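Local coordinates for protein bacterial regulatory proteins, TetR family (Nitrosomonas europaea, PDB 3NI7) that probably binds DNA through an N-terminal helix-turn-helix as a TetR-family transcriptional regulator, its target genes and any ligand being unspecified, at residues R83-H86 with L87-W91; E149-L152 with T153-L157; E50-E53 with L54-A57; V125-T128 with V129-R133. All coordinates share one frame; numbering follows the deposited sequence.

Contact 1. Residues R83-H86 with L87-W91; sequences RIHH and LIMIW
M89, a selenomethionine, comes up under the imidazole of H85 one helical turn earlier. Its CG lies over one face of the ring, 4.1 Å from the centroid, off-centre toward the rim, which makes a CH-pi contact; the selenium stands farther out and meets the ring only obliquely. The two side chains run alongside each other. H85 has CG anti to the backbone N (chi1 -180°), which sets the ring beside the carbonyl carbon, standing out from the helix beside M89 CG. NE2 of H85, next to the CE1 that M89 CG approaches most closely, is hydrogen-bonded to R175 O, and that bond limits rotation of the ring. On the next flank H86 and I90 cross at a slant, with I90 CG1 3.7 Å from H86 ND1, at the edge of the ring. I84 and I88 point the same way, I84 CG2 lying 3.7 Å from I88 CD1. Beneath them run regular i to i+4 backbone bonds, from L87 N to R83 O (3.1 Å, N-H...O 168°) through I90 N to H86 O. Helix 80-96 thus turns I84, H85 and M89 to helix 172-187, H86 and I90 to helix 51-69, and L87 to helix 115-135.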
# COMPACT_ATOMS: atom_id res chain seq x y z
N ARG A 83 -8.65 8.36 18.67
CA ARG A 83 -9.42 9.11 17.63
C ARG A 83 -9.20 8.64 16.19
O ARG A 83 -10.11 8.28 15.51
CB ARG A 83 -9.17 10.62 17.72
CG ARG A 83 -9.90 11.30 18.88
CD ARG A 83 -9.71 12.80 18.85
NE ARG A 83 -10.38 13.46 19.97
CZ ARG A 83 -10.38 14.78 20.18
NH1 ARG A 83 -9.77 15.61 19.33
NH2 ARG A 83 -11.02 15.28 21.23
N ILE A 84 -7.95 8.60 15.78
CA ILE A 84 -7.60 8.06 14.50
C ILE A 84 -8.02 6.62 14.35
O ILE A 84 -8.49 6.26 13.31
CB ILE A 84 -6.11 8.10 14.28
CG1 ILE A 84 -5.68 9.56 14.16
CG2 ILE A 84 -5.76 7.34 13.02
CD1 ILE A 84 -4.19 9.82 14.27
N HIS A 85 -7.82 5.78 15.37
CA HIS A 85 -8.25 4.37 15.29
C HIS A 85 -9.76 4.27 15.14
O HIS A 85 -10.29 3.40 14.44
CB HIS A 85 -7.80 3.63 16.53
CG HIS A 85 -8.17 2.17 16.56
ND1 HIS A 85 -9.29 1.71 17.21
CD2 HIS A 85 -7.52 1.08 16.08
CE1 HIS A 85 -9.33 0.39 17.10
NE2 HIS A 85 -8.27 -0.02 16.44
N HIS A 86 -10.47 5.16 15.79
CA HIS A 86 -11.90 5.08 15.75
C HIS A 86 -12.42 5.44 14.35
O HIS A 86 -13.28 4.74 13.79
CB HIS A 86 -12.48 5.99 16.81
CG HIS A 86 -13.90 5.67 17.11
ND1 HIS A 86 -14.88 5.64 16.13
CD2 HIS A 86 -14.51 5.32 18.27
CE1 HIS A 86 -16.04 5.30 16.67
NE2 HIS A 86 -15.84 5.10 17.97
N LEU A 87 -11.92 6.52 13.77
CA LEU A 87 -12.38 6.92 12.45
C LEU A 87 -12.03 5.88 11.42
O LEU A 87 -12.82 5.63 10.53
CB LEU A 87 -11.73 8.24 12.03
CG LEU A 87 -11.99 9.43 12.95
CD1 LEU A 87 -11.06 10.59 12.59
CD2 LEU A 87 -13.49 9.80 12.87
N ILE A 88 -10.85 5.28 11.48
CA ILE A 88 -10.48 4.36 10.42
C ILE A 88 -11.40 3.18 10.51
O ILE A 88 -11.94 2.68 9.49
CB ILE A 88 -9.01 3.93 10.45
CG1 ILE A 88 -8.10 5.13 10.12
CG2 ILE A 88 -8.78 2.87 9.39
CD1 ILE A 88 -6.57 4.85 10.39
N MSE A 89 -11.67 2.78 11.73
CA MSE A 89 -12.56 1.65 11.92
C MSE A 89 -13.96 1.93 11.38
O MSE A 89 -14.47 1.11 10.65
CB MSE A 89 -12.57 1.17 13.39
CG MSE A 89 -11.31 0.38 13.81
SE MSE A 89 -10.58 -0.87 12.44
CE MSE A 89 -12.17 -1.97 12.00
N ILE A 90 -14.55 3.09 11.68
CA ILE A 90 -15.86 3.46 11.09
C ILE A 90 -15.79 3.34 9.58
O ILE A 90 -16.66 2.79 8.92
CB ILE A 90 -16.26 4.89 11.40
CG1 ILE A 90 -16.59 5.08 12.87
CG2 ILE A 90 -17.50 5.22 10.66
CD1 ILE A 90 -17.94 4.53 13.24
N TRP A 91 -14.73 3.83 9.02
CA TRP A 91 -14.59 3.76 7.58
C TRP A 91 -14.61 2.30 7.14
O TRP A 91 -15.31 1.94 6.19
CB TRP A 91 -13.26 4.40 7.19
CG TRP A 91 -13.12 4.76 5.81
CD1 TRP A 91 -13.73 5.77 5.18
CD2 TRP A 91 -12.22 4.17 4.87
NE1 TRP A 91 -13.31 5.84 3.87
CE2 TRP A 91 -12.39 4.87 3.65
CE3 TRP A 91 -11.29 3.12 4.93
CZ2 TRP A 91 -11.69 4.54 2.50
CZ3 TRP A 91 -10.60 2.78 3.81
CH2 TRP A 91 -10.80 3.48 2.59

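Contact 2. Residues E149-L152 with T153-L157; sequences ESTL and TTIYL
Helix 149-164, one of the helices at the subunit interface, begins here, and in its first turns two successive threonines fold their hydroxyls back on the backbone. T153 OG1 donates to E149 O at 2.8 Å, while T153 N donates to the same carbonyl oxygen from the opposite face of its plane. The hydroxyl sits well above that plane, 38° out of it. T154 repeats the pattern on S150 O: OG1 and N both approach at 2.7 Å, again from opposite faces. In each threonine OG1 is anti to the carbonyl carbon (chi1 -64° in T153), and this sets the hydroxyl beside the helix wall, over the carbonyl of the previous turn. Two buried hydroxyls are satisfied within the helix in this way, and each of the two carbonyls is gripped twice. Both segments lie in a stretch that partly matches the COQ9 family, consistent with the all-helical body that in TetR-family regulators follows the DNA-binding domain and commonly carries the dimer contacts. On another flank the contact is between methyl groups: T151 and I155 lie side by side, and T151 CG2 meets I155 CD1 at 3.5 Å. The methyl of T151 can do this because it is CG2 that stands anti to the backbone N, leaving OG1 to hydrogen-bond to S126 OG of the second subunit. S150 OG hydrogen-bonds to E149 OE2 of the second subunit, E149 OE2 to S150 OG of that subunit, and E149 OE2 also takes Q130 NE2 of its own chain.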
# COMPACT_ATOMS: atom_id res chain seq x y z
N GLU A 149 3.12 12.06 8.39
CA GLU A 149 2.19 11.81 7.31
C GLU A 149 2.44 10.47 6.64
O GLU A 149 1.49 9.75 6.40
CB GLU A 149 2.30 12.91 6.25
CG GLU A 149 1.27 14.09 6.31
CD GLU A 149 1.13 14.81 4.96
OE1 GLU A 149 1.69 15.93 4.76
OE2 GLU A 149 0.45 14.25 4.06
N SER A 150 3.68 10.15 6.31
CA SER A 150 3.97 8.83 5.69
C SER A 150 3.71 7.63 6.60
O SER A 150 3.32 6.56 6.15
CB SER A 150 5.39 8.75 5.16
OG SER A 150 6.23 9.52 5.97
N THR A 151 3.93 7.79 7.89
CA THR A 151 3.78 6.67 8.77
C THR A 151 2.32 6.36 8.75
O THR A 151 1.87 5.26 8.36
CB THR A 151 4.24 7.00 10.19
OG1 THR A 151 5.65 7.24 10.18
CG2 THR A 151 3.92 5.89 11.12
N LEU A 152 1.56 7.37 9.14
CA LEU A 152 0.11 7.21 9.12
C LEU A 152 -0.42 6.75 7.75
O LEU A 152 -1.34 5.97 7.67
CB LEU A 152 -0.54 8.52 9.46
CG LEU A 152 -2.04 8.49 9.46
CD1 LEU A 152 -2.55 7.31 10.23
CD2 LEU A 152 -2.44 9.82 10.06
N THR A 153 0.17 7.21 6.67
CA THR A 153 -0.30 6.75 5.38
C THR A 153 0.01 5.29 5.25
O THR A 153 -0.85 4.49 4.87
CB THR A 153 0.33 7.49 4.16
OG1 THR A 153 -0.06 8.87 4.19
CG2 THR A 153 -0.19 6.90 2.88
N THR A 154 1.26 4.94 5.57
CA THR A 154 1.70 3.59 5.36
C THR A 154 0.86 2.69 6.20
O THR A 154 0.55 1.59 5.81
CB THR A 154 3.14 3.44 5.71
OG1 THR A 154 3.91 4.25 4.80
CG2 THR A 154 3.55 1.97 5.61
N ILE A 155 0.44 3.19 7.35
CA ILE A 155 -0.40 2.37 8.23
C ILE A 155 -1.80 2.23 7.68
O ILE A 155 -2.41 1.15 7.72
CB ILE A 155 -0.45 2.90 9.70
CG1 ILE A 155 0.93 2.75 10.39
CG2 ILE A 155 -1.48 2.12 10.50
CD1 ILE A 155 1.19 3.68 11.63
N TYR A 156 -2.32 3.33 7.17
CA TYR A 156 -3.71 3.29 6.70
C TYR A 156 -3.81 2.40 5.47
O TYR A 156 -4.61 1.49 5.42
CB TYR A 156 -4.21 4.67 6.52
CG TYR A 156 -5.44 4.82 5.74
CD1 TYR A 156 -6.71 4.75 6.32
CD2 TYR A 156 -5.36 5.15 4.39
CE1 TYR A 156 -7.87 4.94 5.54
CE2 TYR A 156 -6.49 5.33 3.61
CZ TYR A 156 -7.72 5.23 4.18
OH TYR A 156 -8.75 5.48 3.30
N LEU A 157 -2.88 2.54 4.57
CA LEU A 157 -2.77 1.58 3.50
C LEU A 157 -2.69 0.13 3.97
O LEU A 157 -3.46 -0.70 3.54
CB LEU A 157 -1.55 1.90 2.64
CG LEU A 157 -1.82 3.11 1.75
CD1 LEU A 157 -0.76 3.27 0.72
CD2 LEU A 157 -3.08 2.90 1.08

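Contact 3. Residues E50-E53 with L54-A57; sequences EKDE and LIDA
L54 leans back over K51 in the opening turn of helix 51-69, the helix that follows the predicted helix-turn-helix of this TetR-type DNA-binding domain. From CB outward its atoms follow the K51 carbonyl: CB is 3.2 Å from K51 O, CG stays close to the same oxygen, and CD1 passes it to reach K51 CA at 4.0 Å. The side chain keeps CG anti to its own carbonyl carbon (chi1 -65°), which aims it back toward the start of the helix. There the buried leucine packs on F48 and, across on helix 7-22, on I12 and A16. K51 itself points elsewhere: its NZ is hydrogen-bonded to the W25 carbonyl and it also makes a cation-pi contact with the W25 ring, while I55 touches W25 too. E53 OE1 folds back to accept from the backbone N of R49. Farther along the bonds become regular: D56 N meets D52 O at 3.3 Å, nearly head-on to the carbonyl (165° at the oxygen), whereas I55 N makes only a weak bond to D52 O. The second regular bond, A57 N to E53 O, spans 3.2 Å, with D56 CB lying 3.3 Å from that same E53 oxygen.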
# COMPACT_ATOMS: atom_id res chain seq x y z
N GLU A 50 -21.28 5.68 -15.57
CA GLU A 50 -20.18 4.68 -15.62
C GLU A 50 -20.12 3.85 -14.35
O GLU A 50 -20.53 4.30 -13.29
CB GLU A 50 -18.82 5.35 -15.77
CG GLU A 50 -18.38 5.69 -17.19
CD GLU A 50 -16.95 6.28 -17.23
OE1 GLU A 50 -16.12 5.93 -16.37
OE2 GLU A 50 -16.66 7.10 -18.12
N LYS A 51 -19.56 2.66 -14.46
CA LYS A 51 -19.43 1.74 -13.34
C LYS A 51 -18.47 2.30 -12.25
O LYS A 51 -18.73 2.25 -11.04
CB LYS A 51 -18.95 0.39 -13.89
CG LYS A 51 -19.49 -0.84 -13.18
CD LYS A 51 -19.08 -2.11 -13.93
CE LYS A 51 -18.81 -3.28 -12.97
NZ LYS A 51 -18.56 -4.57 -13.67
N ASP A 52 -17.36 2.89 -12.68
CA ASP A 52 -16.48 3.58 -11.74
C ASP A 52 -17.28 4.52 -10.86
O ASP A 52 -17.13 4.52 -9.71
CB ASP A 52 -15.47 4.47 -12.48
CG ASP A 52 -14.36 3.68 -13.16
OD1 ASP A 52 -13.74 2.83 -12.46
OD2 ASP A 52 -14.11 3.95 -14.38
N GLU A 53 -18.11 5.37 -11.44
CA GLU A 53 -18.79 6.41 -10.67
C GLU A 53 -19.39 5.82 -9.41
O GLU A 53 -19.51 6.53 -8.43
CB GLU A 53 -19.84 7.15 -11.51
CG GLU A 53 -19.23 8.10 -12.52
CD GLU A 53 -20.26 8.84 -13.39
OE1 GLU A 53 -21.50 8.75 -13.13
OE2 GLU A 53 -19.83 9.53 -14.37
N LEU A 54 -19.75 4.54 -9.46
CA LEU A 54 -20.33 3.82 -8.31
C LEU A 54 -19.32 3.53 -7.17
O LEU A 54 -19.61 3.60 -5.97
CB LEU A 54 -20.98 2.51 -8.78
CG LEU A 54 -22.20 2.59 -9.72
CD1 LEU A 54 -22.27 1.36 -10.62
CD2 LEU A 54 -23.47 2.69 -8.90
N ILE A 55 -18.11 3.16 -7.58
CA ILE A 55 -17.04 2.96 -6.66
C ILE A 55 -16.87 4.24 -5.85
O ILE A 55 -16.86 4.23 -4.59
CB ILE A 55 -15.73 2.57 -7.36
CG1 ILE A 55 -15.97 1.33 -8.22
CG2 ILE A 55 -14.60 2.31 -6.27
CD1 ILE A 55 -14.73 0.68 -8.77
N ASP A 56 -16.78 5.36 -6.57
CA ASP A 56 -16.76 6.65 -5.90
C ASP A 56 -17.83 6.76 -4.83
O ASP A 56 -17.48 6.99 -3.65
CB ASP A 56 -16.93 7.80 -6.90
CG ASP A 56 -15.63 8.49 -7.16
OD1 ASP A 56 -14.71 8.25 -6.34
OD2 ASP A 56 -15.52 9.26 -8.17
N ALA A 57 -19.11 6.59 -5.23
CA ALA A 57 -20.22 6.71 -4.26
C ALA A 57 -20.06 5.76 -3.03
O ALA A 57 -20.41 6.12 -1.89
CB ALA A 57 -21.48 6.48 -4.91

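Contact 4. Residues V125-T128 with V129-R133; sequences VSRT and VQWVR
V129 N gives the V125 carbonyl oxygen a short, straight bond, 2.8 Å with an N-H...O angle of 173°, and Q130 N to S126 O and V132 N to T128 O continue the ladder. Side-chain carbons come close to these carbonyl oxygens: Q130 CG is 3.2 Å from S126 O, and V132 CG2 is near T128 O. On the outer flank the guanidinium of R127 slants across the indole of W131, their planes 23° apart, with NH1 3.4 Å from CD1 of the pyrrole ring. Fully extended from CG to NE, R127 reaches forward one turn to get there. V125 CG1 and V129 CG2 make a looser apolar pair at 4.3 Å. With OG1 beside its own backbone N (chi1 -45°), the T128 hydroxyl folds back to the R124 carbonyl. V125 packs on T154 of the second subunit, placing this flank at the dimer interface. Helix 115-135 is thereby hemmed in by three others: T128, W131 and V132 meet helix 51-69, T128 and V129 meet helix 149-164, and W131 and V132 pack on L87 of helix 80-96.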
# COMPACT_ATOMS: atom_id res chain seq x y z
N VAL A 125 -6.80 9.04 -1.24
CA VAL A 125 -6.00 8.63 -0.11
C VAL A 125 -5.44 9.83 0.65
O VAL A 125 -5.59 9.90 1.86
CB VAL A 125 -4.85 7.72 -0.58
CG1 VAL A 125 -3.76 7.66 0.45
CG2 VAL A 125 -5.37 6.33 -0.89
N SER A 126 -4.79 10.76 -0.04
CA SER A 126 -4.14 11.88 0.63
C SER A 126 -5.15 12.69 1.40
O SER A 126 -4.98 12.93 2.57
CB SER A 126 -3.40 12.78 -0.34
OG SER A 126 -2.37 12.06 -0.98
N ARG A 127 -6.24 13.10 0.76
CA ARG A 127 -7.22 13.92 1.48
C ARG A 127 -7.69 13.16 2.69
O ARG A 127 -7.87 13.73 3.76
CB ARG A 127 -8.45 14.27 0.64
CG ARG A 127 -9.33 15.37 1.38
CD ARG A 127 -10.70 15.66 0.69
NE ARG A 127 -11.41 16.87 1.19
CZ ARG A 127 -12.19 16.92 2.28
NH1 ARG A 127 -12.37 15.85 3.05
NH2 ARG A 127 -12.79 18.07 2.60
N THR A 128 -7.94 11.87 2.49
CA THR A 128 -8.49 11.04 3.58
C THR A 128 -7.54 11.01 4.76
O THR A 128 -7.90 11.32 5.90
CB THR A 128 -8.74 9.60 3.12
OG1 THR A 128 -9.41 9.59 1.83
CG2 THR A 128 -9.59 8.93 4.13
N VAL A 129 -6.29 10.70 4.45
CA VAL A 129 -5.26 10.67 5.44
C VAL A 129 -5.12 12.02 6.10
O VAL A 129 -4.89 12.09 7.32
CB VAL A 129 -3.92 10.21 4.82
CG1 VAL A 129 -2.68 10.68 5.65
CG2 VAL A 129 -3.95 8.67 4.67
N GLN A 130 -5.19 13.09 5.33
CA GLN A 130 -4.90 14.40 5.92
C GLN A 130 -6.09 14.89 6.71
O GLN A 130 -5.96 15.62 7.69
CB GLN A 130 -4.53 15.38 4.86
CG GLN A 130 -3.19 15.03 4.27
CD GLN A 130 -2.86 15.86 3.11
OE1 GLN A 130 -3.69 16.65 2.65
NE2 GLN A 130 -1.64 15.72 2.62
N TRP A 131 -7.25 14.40 6.28
CA TRP A 131 -8.52 14.69 6.89
C TRP A 131 -8.60 13.99 8.23
O TRP A 131 -9.09 14.55 9.20
CB TRP A 131 -9.67 14.21 5.98
CG TRP A 131 -10.97 14.54 6.55
CD1 TRP A 131 -11.65 15.66 6.33
CD2 TRP A 131 -11.72 13.81 7.52
NE1 TRP A 131 -12.78 15.69 7.08
CE2 TRP A 131 -12.84 14.55 7.83
CE3 TRP A 131 -11.54 12.60 8.16
CZ2 TRP A 131 -13.80 14.12 8.73
CZ3 TRP A 131 -12.50 12.17 9.05
CH2 TRP A 131 -13.60 12.94 9.33
N VAL A 132 -8.18 12.74 8.29
CA VAL A 132 -8.30 12.03 9.55
C VAL A 132 -7.36 12.69 10.60
O VAL A 132 -7.71 12.87 11.77
CB VAL A 132 -7.92 10.51 9.44
CG1 VAL A 132 -8.15 9.86 10.75
CG2 VAL A 132 -8.74 9.82 8.41
N ARG A 133 -6.18 13.06 10.11
CA ARG A 133 -5.10 13.60 10.94
C ARG A 133 -5.60 14.91 11.58
O ARG A 133 -5.55 15.09 12.82
CB ARG A 133 -3.86 13.78 10.06
CG ARG A 133 -2.52 14.02 10.75
CD ARG A 133 -1.42 14.56 9.70
NE ARG A 133 -0.02 14.38 10.13
CZ ARG A 133 0.99 15.18 9.82
NH1 ARG A 133 0.83 16.24 9.00
NH2 ARG A 133 2.21 14.89 10.31

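How the contacts relate
All four contacts lie within single helices, so none closes a long loop, and they follow in series without nesting or crossing. Contact 3 comes first, at the start of helix 51-69, which packs on helix 7-22 of the predicted DNA-binding region, and its centre is about 24 Å from that of contact 1. Contact 1, on helix 80-96, meets contact 4 through L87 CD1 and V132 CG1, 3.5 Å apart. Contact 4, on helix 115-135, precedes contact 2, on helix 149-164; their centres are about 10 Å apart, and both reach the second subunit. Y156 joins contact 2 to contacts 1 and 4, packing on W91 and T128. Helix 51-69 extends from contact 3 to this cluster.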